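Local coordinates for protein putative poly(3-hydroxybutyrate) depolymerase LpqC (Bordetella parapertussis 12822, PDB 3D0K) that probably hydrolyses ester bonds, as a putative poly(3-hydroxybutyrate) depolymerase with an alpha/beta-hydrolase type of alpha-beta-alpha sandwich, at residues Gly49-Pro52 and Asp53-Val56; Ile75-Ala78 and Asp79-Leu83; Leu195-Asp198 and His199-Arg202; Tyr244-Ala247 and Gly248-Ala251. All coordinates share one frame; numbering follows the deposited sequence.

Contact 1 (Gly49-Pro52 and Asp53-Val56); sequences GYTP and DRPV
The carbonyl oxygen of Arg54 has two polar neighbours: the phenol of Tyr50, whose OH donates to Arg54 O over 2.8 Å, and water 1. The water lies 2.7 Å from both Arg54 O and Pro52 O, but it has more acceptors in reach than protons and cannot serve them all at once. The phenol comes in well above the carbonyl plane, 45° out of it, so it uses no lone-pair direction. What brings it there is the Tyr50 side chain, whose CG stands opposite the backbone N (chi1 -172°); this carries the buried ring alongside Arg54, where CE2 lies 3.4 Å from Arg54 CB and the ring edge faces Pro55 O. Beyond the hydroxyl, Val56 CG2 closes against OH at 3.7 Å. Thr51 to Arg54 form a type I beta turn in the loop that leads from strand 40-46 to strand 56-60 of the central sheet, closed by Arg54 N donating to Thr51 O at 3.0 Å. Pro52 and Asp53 fill its two corner positions. A side-chain bond also lies within the turn: Thr51 OG1 donates to Asp53 OD1 at 2.6 Å, meeting the carboxylate on its syn side but 34° out of its plane. Asp53 can fold back this far because its CG sits between the backbone N and the carbonyl carbon. Arg54 CG packs against Thr51 OG1, 3.4 Å away, before the chain, bent at chi2 and chi3, runs on toward the carbonyl of His81.

Contact 2 (Ile75-Ala78 and Asp79-Leu83); sequences IPAA and DRHKL
The ring of His81 is approached obliquely by Ala77 O, which lies 3.4 Å from CD2, while one face carries the aliphatic CG of Arg80 over its centre. The Arg80 guanidinium has His81 CE1 over one face, offset toward the rim, and its NH1 makes a salt bridge with Asp286 of helix 273-286. Ala77 O also receives His81 N at 2.9 Å, one of three successive i to i+4 bonds that begin with Asp79 N to Ile75 O at 2.8 Å. Beside that first bond Ile75 and Asp79 run side by side, CG2 to OD2 at 3.5 Å, and Asp79 OD1 is held by the hydroxyl of Tyr45. After His81 the helix stops. Lys82 takes a positive phi of 60°, and Ala78 O accepts weakly from Lys82 N and, i to i+5, from Leu83 N at 3.2 Å, the latter in the carbonyl plane and on a lone pair. Lys82 NZ folds back to Asp79 O at 2.6 Å. Leu83 comes back over the last turn, its CB 4.2 Å from Ala78 CB and its CD1 near Ala77 CB. This is the C-terminal end of helix 75-81, where a residue of positive phi ends the helix and leads straight into strand 84-89 of the sheet.

Contact 3 (Leu195-Asp198 and His199-Arg202); sequences LTED and HLAR
Polar bonds first: the imidazole of His199 reaches back to the residue that caps its own helix. Thr196 N donates to His199 ND1 at 3.1 Å, the donor close to the ring plane, 13° out of it. In return, His199 N makes a weak bond to Thr196 OG1 at 3.3 Å. The threonine hydroxyl faces the helix because chi1 of 66° puts OG1 between the backbone N and the carbonyl carbon. Further on, ordinary helical bonds take over, Ala201 N to Glu197 O at 2.8 Å and Arg202 N to Asp198 O at 3.0 Å. Apolar contact comes from Leu195, which crosses the ring at about a right angle and sets CD2 over the centre of one face, a CH-pi contact 3.8 Å from the centroid. Among the charged groups, Asp198 OD1 lies 4.2 Å from Arg202 NH2, well out of the guanidinium plane, so any attraction is between charges only and probably modest. Glu197, its chain bent, runs alongside Leu200 with OE1 3.7 Å from CD2, while its carboxylate makes a salt bridge with Arg255. Together Thr196 and His199 form a capping box at the start of helix 197-205, within the beta-alpha-beta unit from strand 168-172 to strand 209-213.

Contact 4 (Tyr244-Ala247 and Gly248-Ala251); sequences YYEA and GQRA
Tyr244 begins this piece of helix 237-255 by giving its carbonyl to the next turn: Gly248 N donates to Tyr244 O at 2.9 Å, the first of four i to i+4 bonds here. Its buried ring turns away from Gly248-Ala251 and stacks with Tyr177 and Trp261. This is the regular interior of a long alpha-helix that packs beside strand 209-213, where Ile210 meets Tyr244 and Tyr245. Tyr245 has its CG opposite the backbone N (chi1 -178°), and its ring crosses the Gln249 amide with planes 60° apart, CE2 lying 3.7 Å from NE2. Water 2 bridges the two ends, 2.6 Å from Tyr245 OH and in the ring plane, and 3.1 Å from Gln249 NE2, a weak bond in which the water accepts. Glu246 comes next; its carbonyl O receives Arg250 N at 2.9 Å and also sits over the centre of one face of the Arg250 guanidinium. That group is folded back over the helix by the bend at chi3 (-58°), bringing NH1 within 3.8 Å of Glu246 CB. Last, Ala247 O accepts from Ala251 N, and Ala251 CB lies 3.4 Å from that same oxygen.

How the contacts relate
Each contact lies within one unbroken piece of chain, so none nests in or crosses another. Contact 1 comes first, turning the chain between strands 40-46 and 56-60; contact 2 follows at the end of helix 75-81, just before strand 84-89. These two meet directly, their centres about 10 Å apart: Arg54 CB lies 3.1 Å from Lys82 O, and Pro55 packs on Leu83. Much later, contact 3 starts helix 197-205 and contact 4 lies mid-way along helix 237-255. Their centres are about 15 Å apart, without touching, but Arg255 links them, binding Glu197 and Ala251 O. Contact 4 and the first pair sit on opposite sides of the chain's centre.

Contact 1 (Gly49-Pro52 and Asp53-Val56)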
loop_
_atom_site.group_PDB
_atom_site.type_symbol
_atom_site.label_atom_id
_atom_site.label_comp_id
_atom_site.label_asym_id
_atom_site.label_seq_id
_atom_site.Cartn_x
_atom_site.Cartn_y
_atom_site.Cartn_z
ATOM N N GLY A 49 -7.492 21.088 -12.499
ATOM C CA GLY A 49 -8.739 20.510 -12.878
ATOM C C GLY A 49 -9.217 19.452 -11.910
ATOM O O GLY A 49 -10.262 18.850 -12.161
ATOM N N TYR A 50 -8.468 19.214 -10.825
ATOM C CA TYR A 50 -8.944 18.349 -9.755
ATOM C C TYR A 50 -10.198 18.956 -9.118
ATOM O O TYR A 50 -10.228 20.125 -8.784
ATOM C CB TYR A 50 -7.863 18.102 -8.690
ATOM C CG TYR A 50 -8.363 17.053 -7.723
ATOM C CD1 TYR A 50 -8.835 17.416 -6.455
ATOM C CD2 TYR A 50 -8.481 15.724 -8.129
ATOM C CE1 TYR A 50 -9.382 16.465 -5.596
ATOM C CE2 TYR A 50 -9.040 14.756 -7.274
ATOM C CZ TYR A 50 -9.483 15.150 -6.013
ATOM O OH TYR A 50 -10.033 14.211 -5.164
ATOM N N THR A 51 -11.241 18.163 -8.975
ATOM C CA THR A 51 -12.441 18.575 -8.248
ATOM C C THR A 51 -12.691 17.469 -7.184
ATOM O O THR A 51 -12.196 16.338 -7.342
ATOM C CB THR A 51 -13.639 18.789 -9.210
ATOM O OG1 THR A 51 -13.955 17.562 -9.860
ATOM C CG2 THR A 51 -13.270 19.764 -10.313
ATOM N N PRO A 52 -13.391 17.805 -6.084
ATOM C CA PRO A 52 -13.510 16.859 -4.941
ATOM C C PRO A 52 -14.189 15.520 -5.228
ATOM O O PRO A 52 -14.048 14.583 -4.453
ATOM C CB PRO A 52 -14.324 17.633 -3.890
ATOM C CG PRO A 52 -14.319 19.041 -4.319
ATOM C CD PRO A 52 -14.057 19.095 -5.824
ATOM N N ASP A 53 -14.899 15.396 -6.340
ATOM C CA ASP A 53 -15.544 14.114 -6.688
ATOM C C ASP A 53 -14.595 13.118 -7.335
ATOM O O ASP A 53 -14.951 11.943 -7.528
ATOM C CB ASP A 53 -16.687 14.381 -7.675
ATOM C CG ASP A 53 -16.251 15.248 -8.843
ATOM O OD1 ASP A 53 -15.961 16.444 -8.650
ATOM O OD2 ASP A 53 -16.221 14.735 -9.964
ATOM N N ARG A 54 -13.392 13.569 -7.675
ATOM C CA ARG A 54 -12.480 12.721 -8.445
ATOM C C ARG A 54 -11.684 11.811 -7.528
ATOM O O ARG A 54 -11.525 12.107 -6.340
ATOM C CB ARG A 54 -11.549 13.586 -9.324
ATOM C CG ARG A 54 -12.307 14.564 -10.238
ATOM C CD ARG A 54 -12.491 14.054 -11.630
ATOM N NE ARG A 54 -12.374 12.614 -11.729
ATOM C CZ ARG A 54 -12.202 11.946 -12.867
ATOM N NH1 ARG A 54 -12.087 10.615 -12.831
ATOM N NH2 ARG A 54 -12.137 12.606 -14.041
ATOM N N PRO A 55 -11.142 10.696 -8.066
ATOM C CA PRO A 55 -10.446 9.754 -7.179
ATOM C C PRO A 55 -9.201 10.303 -6.398
ATOM O O PRO A 55 -8.511 11.243 -6.837
ATOM C CB PRO A 55 -9.977 8.658 -8.154
ATOM C CG PRO A 55 -10.981 8.718 -9.283
ATOM C CD PRO A 55 -11.196 10.213 -9.456
ATOM N N VAL A 56 -8.918 9.671 -5.255
ATOM C CA VAL A 56 -7.704 9.941 -4.481
ATOM C C VAL A 56 -6.909 8.679 -4.535
ATOM O O VAL A 56 -7.470 7.627 -4.330
ATOM C CB VAL A 56 -8.043 10.214 -3.030
ATOM C CG1 VAL A 56 -6.739 10.345 -2.177
ATOM C CG2 VAL A 56 -8.966 11.473 -2.990
HETATM O O HOH W 1 -12.878 12.146 -4.041
#

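Contact 2 (Ile75-Ala78 and Asp79-Leu83)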
loop_
_atom_site.group_PDB
_atom_site.type_symbol
_atom_site.label_atom_id
_atom_site.label_comp_id
_atom_site.label_asym_id
_atom_site.label_seq_id
_atom_site.Cartn_x
_atom_site.Cartn_y
_atom_site.Cartn_z
ATOM N N ILE A 75 2.352 11.481 -11.397
ATOM C CA ILE A 75 1.947 12.743 -12.043
ATOM C C ILE A 75 1.263 12.601 -13.435
ATOM O O ILE A 75 0.176 13.163 -13.663
ATOM C CB ILE A 75 3.074 13.796 -12.026
ATOM C CG1 ILE A 75 3.285 14.303 -10.561
ATOM C CG2 ILE A 75 2.728 14.997 -12.972
ATOM C CD1 ILE A 75 4.590 15.157 -10.419
ATOM N N PRO A 76 1.884 11.879 -14.374
ATOM C CA PRO A 76 1.218 11.800 -15.675
ATOM C C PRO A 76 -0.192 11.194 -15.619
ATOM O O PRO A 76 -1.106 11.726 -16.249
ATOM C CB PRO A 76 2.186 10.939 -16.509
ATOM C CG PRO A 76 3.537 11.126 -15.795
ATOM C CD PRO A 76 3.172 11.138 -14.361
ATOM N N ALA A 77 -0.375 10.126 -14.842
ATOM C CA ALA A 77 -1.715 9.550 -14.648
ATOM C C ALA A 77 -2.671 10.563 -13.943
ATOM O O ALA A 77 -3.858 10.635 -14.286
ATOM C CB ALA A 77 -1.624 8.190 -13.855
ATOM N N ALA A 78 -2.152 11.332 -12.967
ATOM C CA ALA A 78 -2.977 12.315 -12.224
ATOM C C ALA A 78 -3.409 13.405 -13.169
ATOM O O ALA A 78 -4.542 13.871 -13.114
ATOM C CB ALA A 78 -2.192 12.935 -11.051
ATOM N N ASP A 79 -2.504 13.822 -14.048
ATOM C CA ASP A 79 -2.852 14.907 -15.010
ATOM C C ASP A 79 -3.914 14.427 -16.001
ATOM O O ASP A 79 -4.824 15.192 -16.370
ATOM C CB ASP A 79 -1.608 15.306 -15.790
ATOM C CG ASP A 79 -0.654 16.142 -14.966
ATOM O OD1 ASP A 79 -1.065 16.686 -13.920
ATOM O OD2 ASP A 79 0.527 16.259 -15.362
ATOM N N ARG A 80 -3.779 13.180 -16.472
ATOM C CA ARG A 80 -4.725 12.610 -17.473
ATOM C C ARG A 80 -6.121 12.340 -16.843
ATOM O O ARG A 80 -7.170 12.748 -17.356
ATOM C CB ARG A 80 -4.114 11.331 -18.077
ATOM C CG ARG A 80 -4.969 10.638 -19.138
ATOM C CD ARG A 80 -4.070 10.015 -20.229
ATOM N NE ARG A 80 -4.762 8.978 -21.009
ATOM C CZ ARG A 80 -4.706 7.667 -20.748
ATOM N NH1 ARG A 80 -3.965 7.190 -19.744
ATOM N NH2 ARG A 80 -5.377 6.824 -21.514
ATOM N N HIS A 81 -6.116 11.714 -15.679
ATOM C CA HIS A 81 -7.340 11.274 -15.050
ATOM C C HIS A 81 -7.877 12.168 -13.963
ATOM O O HIS A 81 -8.961 11.873 -13.437
ATOM C CB HIS A 81 -7.176 9.835 -14.533
ATOM C CG HIS A 81 -6.787 8.869 -15.596
ATOM N ND1 HIS A 81 -7.656 8.488 -16.593
ATOM C CD2 HIS A 81 -5.620 8.231 -15.843
ATOM C CE1 HIS A 81 -7.040 7.656 -17.408
ATOM N NE2 HIS A 81 -5.812 7.462 -16.964
ATOM N N LYS A 82 -7.150 13.253 -13.631
ATOM C CA LYS A 82 -7.550 14.196 -12.548
ATOM C C LYS A 82 -7.637 13.449 -11.197
ATOM O O LYS A 82 -8.677 13.382 -10.578
ATOM C CB LYS A 82 -8.842 14.925 -12.890
ATOM C CG LYS A 82 -8.818 15.644 -14.270
ATOM C CD LYS A 82 -7.575 16.484 -14.395
ATOM C CE LYS A 82 -7.542 17.218 -15.749
ATOM N NZ LYS A 82 -6.112 17.488 -16.089
ATOM N N LEU A 83 -6.518 12.896 -10.773
ATOM C CA LEU A 83 -6.450 12.169 -9.524
ATOM C C LEU A 83 -5.705 13.021 -8.524
ATOM O O LEU A 83 -4.689 13.613 -8.884
ATOM C CB LEU A 83 -5.593 10.906 -9.723
ATOM C CG LEU A 83 -5.943 10.087 -10.983
ATOM C CD1 LEU A 83 -4.905 9.001 -11.218
ATOM C CD2 LEU A 83 -7.357 9.512 -10.822
#

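Contact 3 (Leu195-Asp198 and His199-Arg202)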
loop_
_atom_site.group_PDB
_atom_site.type_symbol
_atom_site.label_atom_id
_atom_site.label_comp_id
_atom_site.label_asym_id
_atom_site.label_seq_id
_atom_site.Cartn_x
_atom_site.Cartn_y
_atom_site.Cartn_z
ATOM N N LEU A 195 -5.401 -10.039 16.368
ATOM C CA LEU A 195 -6.263 -10.151 15.178
ATOM C C LEU A 195 -7.226 -11.333 15.334
ATOM O O LEU A 195 -6.977 -12.228 16.130
ATOM C CB LEU A 195 -5.400 -10.331 13.938
ATOM C CG LEU A 195 -4.541 -9.110 13.566
ATOM C CD1 LEU A 195 -3.640 -9.407 12.358
ATOM C CD2 LEU A 195 -5.397 -7.860 13.343
ATOM N N THR A 196 -8.317 -11.341 14.574
ATOM C CA THR A 196 -9.369 -12.382 14.744
ATOM C C THR A 196 -9.664 -13.084 13.418
ATOM O O THR A 196 -9.219 -12.625 12.366
ATOM C CB THR A 196 -10.675 -11.748 15.221
ATOM O OG1 THR A 196 -11.176 -10.898 14.190
ATOM C CG2 THR A 196 -10.454 -10.915 16.493
ATOM N N GLU A 197 -10.410 -14.192 13.466
ATOM C CA GLU A 197 -10.900 -14.829 12.235
ATOM C C GLU A 197 -11.740 -13.897 11.345
ATOM O O GLU A 197 -11.718 -14.030 10.124
ATOM C CB GLU A 197 -11.628 -16.158 12.527
ATOM C CG GLU A 197 -10.626 -17.341 12.802
ATOM C CD GLU A 197 -10.037 -17.991 11.507
ATOM O OE1 GLU A 197 -8.809 -18.003 11.330
ATOM O OE2 GLU A 197 -10.798 -18.520 10.669
ATOM N N ASP A 198 -12.451 -12.945 11.947
ATOM C CA ASP A 198 -13.149 -11.917 11.173
ATOM C C ASP A 198 -12.204 -11.059 10.334
ATOM O O ASP A 198 -12.556 -10.700 9.191
ATOM C CB ASP A 198 -14.024 -11.019 12.077
ATOM C CG ASP A 198 -15.246 -11.769 12.648
ATOM O OD1 ASP A 198 -15.990 -11.184 13.501
ATOM O OD2 ASP A 198 -15.484 -12.941 12.243
ATOM N N HIS A 199 -11.026 -10.707 10.870
ATOM C CA HIS A 199 -10.057 -9.915 10.084
ATOM C C HIS A 199 -9.645 -10.736 8.866
ATOM O O HIS A 199 -9.572 -10.220 7.750
ATOM C CB HIS A 199 -8.775 -9.567 10.872
ATOM C CG HIS A 199 -8.963 -8.448 11.853
ATOM N ND1 HIS A 199 -9.108 -8.662 13.207
ATOM C CD2 HIS A 199 -9.064 -7.111 11.664
ATOM C CE1 HIS A 199 -9.283 -7.502 13.814
ATOM N NE2 HIS A 199 -9.276 -6.547 12.899
ATOM N N LEU A 200 -9.360 -12.006 9.115
ATOM C CA LEU A 200 -8.979 -12.924 8.062
ATOM C C LEU A 200 -10.084 -13.087 6.996
ATOM O O LEU A 200 -9.785 -13.064 5.787
ATOM C CB LEU A 200 -8.574 -14.294 8.652
ATOM C CG LEU A 200 -8.090 -15.281 7.566
ATOM C CD1 LEU A 200 -6.997 -14.725 6.619
ATOM C CD2 LEU A 200 -7.606 -16.590 8.165
ATOM N N ALA A 201 -11.328 -13.279 7.423
ATOM C CA ALA A 201 -12.430 -13.426 6.466
ATOM C C ALA A 201 -12.534 -12.167 5.610
ATOM O O ALA A 201 -12.681 -12.252 4.395
ATOM C CB ALA A 201 -13.763 -13.685 7.194
ATOM N N ARG A 202 -12.448 -10.994 6.237
ATOM C CA ARG A 202 -12.567 -9.741 5.482
ATOM C C ARG A 202 -11.403 -9.563 4.503
ATOM O O ARG A 202 -11.611 -9.119 3.330
ATOM C CB ARG A 202 -12.579 -8.546 6.420
ATOM C CG ARG A 202 -13.801 -8.464 7.319
ATOM C CD ARG A 202 -13.427 -7.407 8.331
ATOM N NE ARG A 202 -14.012 -7.546 9.665
ATOM C CZ ARG A 202 -15.316 -7.508 9.917
ATOM N NH1 ARG A 202 -16.195 -7.379 8.917
ATOM N NH2 ARG A 202 -15.743 -7.640 11.171
#

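Contact 4 (Tyr244-Ala247 and Gly248-Ala251)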
loop_
_atom_site.group_PDB
_atom_site.type_symbol
_atom_site.label_atom_id
_atom_site.label_comp_id
_atom_site.label_asym_id
_atom_site.label_seq_id
_atom_site.Cartn_x
_atom_site.Cartn_y
_atom_site.Cartn_z
ATOM N N TYR A 244 1.823 -16.439 -2.124
ATOM C CA TYR A 244 0.815 -15.720 -1.320
ATOM C C TYR A 244 -0.602 -15.937 -1.842
ATOM O O TYR A 244 -1.539 -16.257 -1.077
ATOM C CB TYR A 244 1.148 -14.214 -1.293
ATOM C CG TYR A 244 0.227 -13.361 -0.467
ATOM C CD1 TYR A 244 0.084 -13.546 0.935
ATOM C CD2 TYR A 244 -0.449 -12.280 -1.077
ATOM C CE1 TYR A 244 -0.775 -12.682 1.688
ATOM C CE2 TYR A 244 -1.235 -11.430 -0.330
ATOM C CZ TYR A 244 -1.388 -11.649 1.042
ATOM O OH TYR A 244 -2.182 -10.761 1.756
ATOM N N TYR A 245 -0.739 -15.744 -3.142
ATOM C CA TYR A 245 -1.995 -15.994 -3.831
ATOM C C TYR A 245 -2.565 -17.394 -3.554
ATOM O O TYR A 245 -3.716 -17.538 -3.178
ATOM C CB TYR A 245 -1.860 -15.724 -5.322
ATOM C CG TYR A 245 -3.163 -15.938 -6.060
ATOM C CD1 TYR A 245 -4.204 -15.003 -5.970
ATOM C CD2 TYR A 245 -3.362 -17.077 -6.843
ATOM C CE1 TYR A 245 -5.396 -15.205 -6.679
ATOM C CE2 TYR A 245 -4.574 -17.284 -7.530
ATOM C CZ TYR A 245 -5.554 -16.344 -7.446
ATOM O OH TYR A 245 -6.733 -16.554 -8.123
ATOM N N GLU A 246 -1.748 -18.434 -3.698
ATOM C CA GLU A 246 -2.243 -19.796 -3.448
ATOM C C GLU A 246 -2.581 -20.016 -1.962
ATOM O O GLU A 246 -3.549 -20.730 -1.636
ATOM C CB GLU A 246 -1.250 -20.854 -3.973
ATOM C CG GLU A 246 -1.041 -20.833 -5.513
ATOM C CD GLU A 246 0.384 -21.226 -5.923
ATOM O OE1 GLU A 246 0.639 -21.510 -7.119
ATOM O OE2 GLU A 246 1.269 -21.211 -5.039
ATOM N N ALA A 247 -1.813 -19.375 -1.071
ATOM C CA ALA A 247 -2.043 -19.490 0.372
ATOM C C ALA A 247 -3.404 -18.898 0.740
ATOM O O ALA A 247 -4.128 -19.457 1.570
ATOM C CB ALA A 247 -0.909 -18.720 1.150
ATOM N N GLY A 248 -3.749 -17.789 0.111
ATOM C CA GLY A 248 -5.060 -17.158 0.317
ATOM C C GLY A 248 -6.191 -18.040 -0.235
ATOM O O GLY A 248 -7.218 -18.251 0.438
ATOM N N GLN A 249 -5.974 -18.590 -1.427
ATOM C CA GLN A 249 -6.922 -19.525 -2.061
ATOM C C GLN A 249 -7.216 -20.685 -1.113
ATOM O O GLN A 249 -8.387 -21.009 -0.877
ATOM C CB GLN A 249 -6.320 -20.076 -3.355
ATOM C CG GLN A 249 -7.277 -20.076 -4.551
ATOM C CD GLN A 249 -6.530 -20.229 -5.910
ATOM O OE1 GLN A 249 -5.374 -20.670 -5.952
ATOM N NE2 GLN A 249 -7.193 -19.851 -6.997
ATOM N N ARG A 250 -6.157 -21.271 -0.548
ATOM C CA ARG A 250 -6.324 -22.418 0.360
ATOM C C ARG A 250 -6.964 -22.021 1.682
ATOM O O ARG A 250 -7.825 -22.784 2.180
ATOM C CB ARG A 250 -5.029 -23.149 0.619
ATOM C CG ARG A 250 -4.585 -23.972 -0.605
ATOM C CD ARG A 250 -3.434 -24.877 -0.221
ATOM N NE ARG A 250 -2.339 -24.045 0.296
ATOM C CZ ARG A 250 -1.336 -23.563 -0.445
ATOM N NH1 ARG A 250 -1.254 -23.865 -1.737
ATOM N NH2 ARG A 250 -0.401 -22.807 0.118
ATOM N N ALA A 251 -6.560 -20.867 2.239
ATOM C CA ALA A 251 -7.175 -20.383 3.489
ATOM C C ALA A 251 -8.681 -20.204 3.322
ATOM O O ALA A 251 -9.460 -20.546 4.226
ATOM C CB ALA A 251 -6.525 -19.035 3.978
HETATM O O HOH W 2 -7.110 -18.553 -9.803
#